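Local coordinates for putative S-adenosylmethionine-dependent methyltransferase (Bacteroides thetaiotaomicron, PDB 1WYZ) that probably transfers methyl groups from S-adenosylmethionine, as a member of the RsmI-like methyltransferase family, at the interface of chains A and B. Residues are numbered along the deposited sequence; one frame, centred on the assembly and turned at random. Chains: chain A/B, putative S-adenosylmethionine-dependent methyltransferase.

The interface of chains A and B. Residues chain A 18-21, 119-121, 126; chain B 20, 22, 119-120.
A:Val119 and A:Gly120 run extended opposite B:Val119 and B:Gly120, in the loop between strand 115-117 and helix 123-131, and the end of the short helix 17-20 of each chain closes over the valine of the other. B:Val119 hides 66 Å² against chain A, the largest area of any residue in this patch. Its CG1, anti to the backbone N (chi1 174°), points at the backbone of chain A and lies 3.6 Å from the carbonyl O of A:Val20. The other branch, CG2, meets the ring of A:Pro121 at CB, 3.6 Å away, and the CG1 methyl of A:Val20 at 3.9 Å. From helix 123-131, A:Leu126 comes at B:Val119 with both methyls: CD1 towards the CG2 branch, CD2 towards the backbone N and CA.

A:Val119 repeats the theme with the chains exchanged. CG1, anti to the backbone N (chi1 -179°), reaches the carbonyl of B:Gly120, while CG2 packs 3.7 Å from CG1 of B:Val20, the two side chains crossing at a slant. An alanine here would lack both branches, which would probably open a gap beside B:Val20 and under the B:Gly120 carbonyl. To one side, B:Pro22 lays its CB and CG against the backbone of A:Gln19 to A:Leu21: CB faces the carbonyl of A:Leu21, and CG lies 3.9 Å from the O of A:Gln19.

No direct polar bond joins the chains in this patch. A water instead links the two glycine carbonyls, 2.9 Å from O of A:Gly120 and 2.7 Å from O of B:Gly120, giving these two acceptors a shared partner. The result is a small, mostly apolar part of a two-fold interface, in which loops of both subunits pack together through the methyls of branched side chains and through proline rings. It probably helps hold the two copies together as a dimer, although the crystal structure alone does not prove that this pairing is the one in solution.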
# COMPACT_ATOMS: atom_id res chain seq x y z
N GLU A 18 -8.33 0.49 16.65
CA GLU A 18 -8.61 1.86 16.26
C GLU A 18 -7.37 2.69 15.88
O GLU A 18 -7.50 3.81 15.38
CB GLU A 18 -9.37 2.58 17.39
CG GLU A 18 -8.73 2.46 18.76
CD GLU A 18 -9.16 1.20 19.51
OE1 GLU A 18 -8.89 0.08 19.04
OE2 GLU A 18 -9.78 1.35 20.59
N GLN A 19 -6.19 2.14 16.13
CA GLN A 19 -4.96 2.86 15.79
C GLN A 19 -4.61 2.65 14.32
O GLN A 19 -3.91 3.47 13.71
CB GLN A 19 -3.81 2.35 16.66
CG GLN A 19 -2.51 3.15 16.57
CD GLN A 19 -1.28 2.28 16.85
OE1 GLN A 19 -1.21 1.56 17.85
NE2 GLN A 19 -0.29 2.35 15.96
N VAL A 20 -5.12 1.57 13.74
CA VAL A 20 -4.79 1.27 12.35
C VAL A 20 -5.95 0.94 11.40
O VAL A 20 -5.72 0.69 10.22
CB VAL A 20 -3.77 0.13 12.32
CG1 VAL A 20 -2.49 0.56 13.05
CG2 VAL A 20 -4.36 -1.13 12.96
N LEU A 21 -7.19 0.97 11.90
CA LEU A 21 -8.35 0.67 11.06
C LEU A 21 -9.42 1.76 11.08
O LEU A 21 -9.73 2.31 12.12
CB LEU A 21 -8.99 -0.65 11.51
CG LEU A 21 -8.06 -1.86 11.45
CD1 LEU A 21 -8.69 -3.01 12.22
CD2 LEU A 21 -7.79 -2.25 10.00
N VAL A 119 -9.55 0.47 3.73
CA VAL A 119 -8.25 0.94 4.19
C VAL A 119 -7.71 0.17 5.40
O VAL A 119 -8.43 -0.14 6.34
CB VAL A 119 -8.29 2.44 4.52
CG1 VAL A 119 -6.93 2.91 4.97
CG2 VAL A 119 -8.73 3.22 3.30
N GLY A 120 -6.42 -0.12 5.36
CA GLY A 120 -5.82 -0.85 6.45
C GLY A 120 -4.33 -0.61 6.50
O GLY A 120 -3.76 -0.03 5.57
N PRO A 121 -3.67 -1.05 7.57
CA PRO A 121 -2.24 -0.82 7.60
C PRO A 121 -1.55 -1.73 6.58
O PRO A 121 -1.91 -2.90 6.44
CB PRO A 121 -1.87 -1.14 9.04
CG PRO A 121 -2.77 -2.30 9.34
CD PRO A 121 -4.10 -1.87 8.72
N LEU A 126 3.48 2.02 4.26
CA LEU A 126 3.92 2.71 5.46
C LEU A 126 5.45 2.81 5.44
O LEU A 126 6.02 3.85 5.79
CB LEU A 126 3.45 1.96 6.72
CG LEU A 126 1.96 2.16 7.04
CD1 LEU A 126 1.49 1.16 8.10
CD2 LEU A 126 1.72 3.60 7.50
N VAL B 20 -11.62 6.52 5.72
CA VAL B 20 -10.29 6.10 5.31
C VAL B 20 -9.18 6.45 6.29
O VAL B 20 -8.04 6.04 6.10
CB VAL B 20 -9.94 6.69 3.94
CG1 VAL B 20 -10.94 6.19 2.92
CG2 VAL B 20 -9.96 8.22 4.01
N PRO B 22 -8.16 6.23 10.31
CA PRO B 22 -8.54 5.74 11.64
C PRO B 22 -8.48 6.86 12.70
O PRO B 22 -7.58 7.70 12.67
CB PRO B 22 -7.55 4.60 11.89
CG PRO B 22 -6.36 4.96 11.04
CD PRO B 22 -7.01 5.47 9.78
N VAL B 119 -1.37 5.25 9.48
CA VAL B 119 -2.16 4.56 8.46
C VAL B 119 -3.11 5.45 7.70
O VAL B 119 -3.68 6.39 8.26
CB VAL B 119 -3.00 3.45 9.07
CG1 VAL B 119 -3.91 2.87 8.04
CG2 VAL B 119 -2.08 2.40 9.66
N GLY B 120 -3.31 5.17 6.42
CA GLY B 120 -4.22 5.97 5.63
C GLY B 120 -4.58 5.30 4.33
O GLY B 120 -4.12 4.20 4.05
O HOH W 1 -2.89 1.83 3.49